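Local coordinates for uncharacterized DUF3829-like protein (Bacteroides thetaiotaomicron, PDB 3RH3) that is of unknown function but folds as an all-helical protein with a DUF3829-like C-terminal domain, and is probably a lipoprotein in its full-length form, at residues Y126-V130 with R183-M187; L199-L203 with V229-M233. All blocks are in the same frame, centred on the assembly; numbering follows the deposited sequence.

Interaction 1 of 2, residues Y126-V130 with R183-M187. With EDO (1,2-ethanediol), chain D.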
loop_
_atom_site.group_PDB
_atom_site.type_symbol
_atom_site.label_atom_id
_atom_site.label_comp_id
_atom_site.label_asym_id
_atom_site.label_seq_id
_atom_site.Cartn_x
_atom_site.Cartn_y
_atom_site.Cartn_z
ATOM N N TYR A 126 15.610 -8.363 7.661
ATOM C CA TYR A 126 14.231 -8.772 7.960
ATOM C C TYR A 126 13.515 -7.655 8.729
ATOM O O TYR A 126 12.401 -7.270 8.368
ATOM C CB TYR A 126 14.192 -10.060 8.797
ATOM C CG TYR A 126 14.418 -11.361 8.069
ATOM C CD1 TYR A 126 13.813 -11.610 6.836
ATOM C CD2 TYR A 126 15.124 -12.399 8.671
ATOM C CE1 TYR A 126 13.962 -12.839 6.193
ATOM C CE2 TYR A 126 15.261 -13.637 8.049
ATOM C CZ TYR A 126 14.693 -13.845 6.804
ATOM O OH TYR A 126 14.863 -15.050 6.196
ATOM N N LYS A 127 14.174 -7.122 9.783
ATOM C CA LYS A 127 13.649 -6.022 10.593
ATOM C C LYS A 127 13.487 -4.740 9.742
ATOM O O LYS A 127 12.449 -4.075 9.823
ATOM C CB LYS A 127 14.565 -5.761 11.797
ATOM N N LEU A 128 14.478 -4.431 8.890
ATOM C CA LEU A 128 14.431 -3.229 8.043
ATOM C C LEU A 128 13.313 -3.289 7.000
ATOM O O LEU A 128 12.691 -2.261 6.740
ATOM C CB LEU A 128 15.775 -2.952 7.362
ATOM C CG LEU A 128 16.896 -2.463 8.297
ATOM C CD1 LEU A 128 18.244 -2.649 7.658
ATOM C CD2 LEU A 128 16.699 -1.013 8.714
ATOM N N SER A 129 13.027 -4.489 6.440
ATOM C CA SER A 129 11.969 -4.655 5.443
ATOM C C SER A 129 10.589 -4.341 6.038
ATOM O O SER A 129 9.749 -3.786 5.351
ATOM C CB SER A 129 11.992 -6.066 4.859
ATOM O OG SER A 129 11.729 -7.070 5.823
ATOM N N VAL A 130 10.381 -4.671 7.322
ATOM C CA VAL A 130 9.125 -4.408 8.026
ATOM C C VAL A 130 9.015 -2.901 8.274
ATOM O O VAL A 130 7.973 -2.310 7.989
ATOM C CB VAL A 130 9.003 -5.253 9.323
ATOM C CG1 VAL A 130 7.761 -4.870 10.121
ATOM C CG2 VAL A 130 8.965 -6.738 8.982
ATOM N N ARG A 183 4.871 -8.695 3.934
ATOM C CA ARG A 183 6.011 -8.667 4.833
ATOM C C ARG A 183 6.556 -10.072 5.027
ATOM O O ARG A 183 6.147 -10.801 5.936
ATOM C CB ARG A 183 5.628 -8.016 6.173
ATOM C CG ARG A 183 5.143 -6.596 6.009
ATOM C CD ARG A 183 4.522 -6.043 7.257
ATOM N NE ARG A 183 4.051 -4.698 6.966
ATOM C CZ ARG A 183 3.687 -3.799 7.866
ATOM N NH1 ARG A 183 3.725 -4.093 9.161
ATOM N NH2 ARG A 183 3.295 -2.592 7.482
ATOM N N LYS A 184 7.454 -10.456 4.133
ATOM C CA LYS A 184 8.151 -11.730 4.149
ATOM C C LYS A 184 8.846 -11.889 5.499
ATOM O O LYS A 184 9.469 -10.951 5.980
ATOM C CB LYS A 184 9.136 -11.759 2.981
ATOM C CG LYS A 184 10.010 -12.971 2.879
ATOM C CD LYS A 184 10.659 -13.004 1.508
ATOM C CE LYS A 184 11.852 -13.919 1.506
ATOM N NZ LYS A 184 11.459 -15.339 1.662
ATOM N N HIS A 185 8.641 -13.057 6.145
ATOM C CA HIS A 185 9.157 -13.422 7.470
ATOM C C HIS A 185 8.402 -12.710 8.614
ATOM O O HIS A 185 8.783 -12.870 9.777
ATOM C CB HIS A 185 10.656 -13.145 7.575
ATOM C CG HIS A 185 11.382 -14.060 8.504
ATOM N ND1 HIS A 185 11.681 -15.359 8.147
ATOM C CD2 HIS A 185 11.898 -13.810 9.731
ATOM C CE1 HIS A 185 12.355 -15.865 9.171
ATOM N NE2 HIS A 185 12.516 -14.967 10.145
ATOM N N ALA A 186 7.308 -11.972 8.308
ATOM C CA ALA A 186 6.601 -11.210 9.338
ATOM C C ALA A 186 5.176 -10.816 8.930
ATOM O O ALA A 186 4.720 -9.733 9.274
ATOM C CB ALA A 186 7.401 -9.951 9.672
HETATM N N MSE A 187 4.461 -11.696 8.240
HETATM C CA MSE A 187 3.060 -11.462 7.842
HETATM C C MSE A 187 2.232 -11.070 9.093
HETATM O O MSE A 187 2.216 -11.788 10.084
HETATM C CB MSE A 187 2.500 -12.722 7.185
HETATM C CG MSE A 187 1.167 -12.475 6.518
HETATM SE SE MSE A 187 0.139 -14.061 6.500
HETATM C CE MSE A 187 -0.237 -14.158 8.435
HETATM C C1 EDO D . 9.743 -16.682 4.223
HETATM O O1 EDO D . 10.625 -15.822 4.966
HETATM C C2 EDO D . 8.433 -15.982 3.851
HETATM O O2 EDO D . 7.551 -15.673 4.959
HETATM O O HOH W 1 9.371 -8.132 5.426
#

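Interaction 2 of 2, residues L199-L203 with V229-M233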
loop_
_atom_site.group_PDB
_atom_site.type_symbol
_atom_site.label_atom_id
_atom_site.label_comp_id
_atom_site.label_asym_id
_atom_site.label_seq_id
_atom_site.Cartn_x
_atom_site.Cartn_y
_atom_site.Cartn_z
ATOM N N LEU A 199 -12.624 -3.509 5.612
ATOM C CA LEU A 199 -13.030 -3.807 4.229
ATOM C C LEU A 199 -14.452 -4.405 4.147
ATOM O O LEU A 199 -15.212 -4.029 3.244
ATOM C CB LEU A 199 -12.023 -4.755 3.554
ATOM C CG LEU A 199 -12.253 -5.055 2.036
ATOM C CD1 LEU A 199 -12.418 -3.762 1.244
ATOM C CD2 LEU A 199 -11.113 -5.869 1.470
ATOM N N GLU A 200 -14.804 -5.325 5.089
ATOM C CA GLU A 200 -16.120 -5.968 5.128
ATOM C C GLU A 200 -17.197 -4.915 5.426
ATOM O O GLU A 200 -18.278 -4.966 4.853
ATOM C CB GLU A 200 -16.139 -7.112 6.171
ATOM C CG GLU A 200 -17.508 -7.681 6.532
ATOM C CD GLU A 200 -18.035 -8.814 5.672
ATOM O OE1 GLU A 200 -17.692 -8.870 4.469
ATOM O OE2 GLU A 200 -18.823 -9.631 6.200
ATOM N N LYS A 201 -16.894 -3.978 6.313
ATOM C CA LYS A 201 -17.798 -2.901 6.702
ATOM C C LYS A 201 -18.011 -1.955 5.500
ATOM O O LYS A 201 -19.142 -1.564 5.226
ATOM C CB LYS A 201 -17.203 -2.146 7.914
ATOM C CG LYS A 201 -18.201 -1.406 8.774
ATOM C CD LYS A 201 -17.508 -0.710 9.951
ATOM N N GLU A 202 -16.940 -1.633 4.768
ATOM C CA GLU A 202 -16.992 -0.767 3.575
ATOM C C GLU A 202 -17.789 -1.451 2.456
ATOM O O GLU A 202 -18.566 -0.805 1.753
ATOM C CB GLU A 202 -15.577 -0.436 3.065
ATOM C CG GLU A 202 -14.754 0.466 3.964
ATOM C CD GLU A 202 -13.261 0.497 3.681
ATOM O OE1 GLU A 202 -12.823 -0.087 2.664
ATOM O OE2 GLU A 202 -12.527 1.128 4.473
ATOM N N LEU A 203 -17.620 -2.758 2.324
ATOM C CA LEU A 203 -18.290 -3.534 1.287
ATOM C C LEU A 203 -19.813 -3.583 1.498
ATOM O O LEU A 203 -20.550 -3.402 0.536
ATOM C CB LEU A 203 -17.700 -4.946 1.236
ATOM C CG LEU A 203 -18.152 -5.855 0.101
ATOM C CD1 LEU A 203 -17.758 -5.279 -1.250
ATOM C CD2 LEU A 203 -17.565 -7.245 0.275
ATOM N N VAL A 229 -13.842 -7.527 -4.953
ATOM C CA VAL A 229 -13.443 -7.306 -3.560
ATOM C C VAL A 229 -13.712 -8.607 -2.760
ATOM O O VAL A 229 -12.815 -9.080 -2.047
ATOM C CB VAL A 229 -14.136 -6.075 -2.933
ATOM C CG1 VAL A 229 -13.977 -6.070 -1.411
ATOM C CG2 VAL A 229 -13.595 -4.778 -3.528
ATOM N N LYS A 230 -14.917 -9.206 -2.916
ATOM C CA LYS A 230 -15.267 -10.466 -2.217
ATOM C C LYS A 230 -14.297 -11.576 -2.622
ATOM O O LYS A 230 -13.882 -12.331 -1.771
ATOM C CB LYS A 230 -16.712 -10.912 -2.486
ATOM C CG LYS A 230 -17.773 -9.902 -2.094
ATOM C CD LYS A 230 -19.113 -10.147 -2.794
ATOM C CE LYS A 230 -19.890 -8.860 -2.922
ATOM N NZ LYS A 230 -21.019 -8.966 -3.880
ATOM N N SER A 231 -13.884 -11.632 -3.907
ATOM C CA SER A 231 -12.927 -12.640 -4.387
ATOM C C SER A 231 -11.591 -12.432 -3.744
ATOM O O SER A 231 -10.954 -13.392 -3.333
ATOM C CB SER A 231 -12.785 -12.579 -5.903
ATOM O OG SER A 231 -13.926 -13.210 -6.437
ATOM N N PHE A 232 -11.172 -11.168 -3.642
ATOM C CA PHE A 232 -9.911 -10.787 -3.007
ATOM C C PHE A 232 -9.932 -11.237 -1.567
ATOM O O PHE A 232 -8.972 -11.824 -1.071
ATOM C CB PHE A 232 -9.632 -9.260 -3.113
ATOM C CG PHE A 232 -8.508 -8.862 -2.197
ATOM C CD1 PHE A 232 -7.186 -9.146 -2.527
ATOM C CD2 PHE A 232 -8.775 -8.333 -0.931
ATOM C CE1 PHE A 232 -6.144 -8.848 -1.634
ATOM C CE2 PHE A 232 -7.731 -8.051 -0.035
ATOM C CZ PHE A 232 -6.425 -8.319 -0.392
HETATM N N MSE A 233 -11.021 -10.952 -0.901
HETATM C CA MSE A 233 -11.226 -11.299 0.504
HETATM C C MSE A 233 -11.173 -12.823 0.769
HETATM O O MSE A 233 -10.598 -13.234 1.780
HETATM C CB MSE A 233 -12.557 -10.712 1.002
HETATM C CG MSE A 233 -12.424 -9.218 1.279
HETATM SE SE MSE A 233 -14.068 -8.427 1.909
HETATM C CE MSE A 233 -13.821 -8.596 3.706
#

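Interaction 1 of 2, residues Y126-V130 with R183-M187
Tyr-126 and His-185 lie ring on ring, their planes only 2° apart and their centroids separated by 3.8 Å. The rings are slipped a little, which puts the imidazole CG over the centre of the phenol and Tyr-126 CE2 over the centre of the imidazole. His-185 CB follows onto the same phenol face as a CH-pi contact, 3.6 Å from Tyr-126 CD1. The histidine CG is anti to the backbone N (chi1 -150°), which lays the ring along the phenol, whose OH is hydrogen-bonded to Glu-46. At its edge, close to the ring plane, His-185 ND1 makes a weak bond to O1 of a 1,2-ethanediol, probably picked up from the crystallisation liquor, and the backbone N of His-185 donates to its O2 at 3.1 Å.

Deeper in, Ser-129 OG donates to Tyr-126 O at 2.6 Å, from a position tilted out of the carbonyl plane. The same OG accepts a hydrogen bond from a water, which also donates to Lys-184 O at 2.9 Å, so a single water bridges helix and loop. Val-130 splits its branches: CG2, beside its own backbone N, meets Ala-186 CB at 3.6 Å, while CG1 lies near the guanidinium of Arg-183, whose NE is hydrogen-bonded to Ser-133.

The loop's shape comes from a type II beta turn, closed by Ala-186 N on Arg-183 O, with His-185 in the left-handed backbone region. Here such a turn, linking helices 161-181 and 189-207, docks against the flank of long helix 115-154 within an all-alpha fold.

Interaction 2 of 2, residues L199-L203 with V229-M233
Met-233 N bonds to Val-229 O at 2.8 Å, one turn of helix 216-240, and thereby sets on one face the two side chains that meet Leu-199 and Leu-203 of helix 189-207. The short helical segments run nearly antiparallel, at 159°, with their axes 11.3 Å apart. Both leucines hold CG anti to the backbone N and reach tip to tip toward Val-229, whose CG1 lies 3.8 Å from Leu-199 CD1 and 3.9 Å from Leu-203 CD1. Met-233, a selenomethionine, slides past both in the opposite direction: its CG lies 3.6 Å from Leu-199 CD2 and its SE 4.0 Å from Leu-203 CD2. Bent at chi3 (92°), the chain turns its CE methyl toward Glu-200 CB. Leu-199 CD2 also comes to the edge of the Phe-232 ring, which packs edge-to-face with Tyr-257. Cutting Leu-199 back to an alanine is likely to deprive Val-229 CG1 and the selenium of much of their packing and to leave the Phe-232 edge without its methyl neighbour. The aliphatic part of Lys-230 borders the seam, CG lying 3.6 Å from Leu-203 CD2. With no hydrogen bond crossing between the segments, their hold on each other rests on close apolar fit.

Both contacts are partly buried, with centres about 15 and 16 Å from the centre of the chain, but interaction 2 has more of its touching residues buried, whereas interaction 1 lies nearer the surface, with His-185 exposed. Interaction 1 brings the loop after helix 161-181 against helix 115-154, spanning the two sequence families of the chain; interaction 2 pairs helices 189-207 and 216-240 within the DUF3829-like C-terminal domain. They share no segment, though the loop of interaction 1 leads into helix 189-207. Their nearest atoms are about 11 Å apart. The loop contact mixes aromatic stacking, a water bridge and apolar methyls, whereas the helix pair is joined by branched apolar side chains and a selenomethionine, with charged residues at its margin.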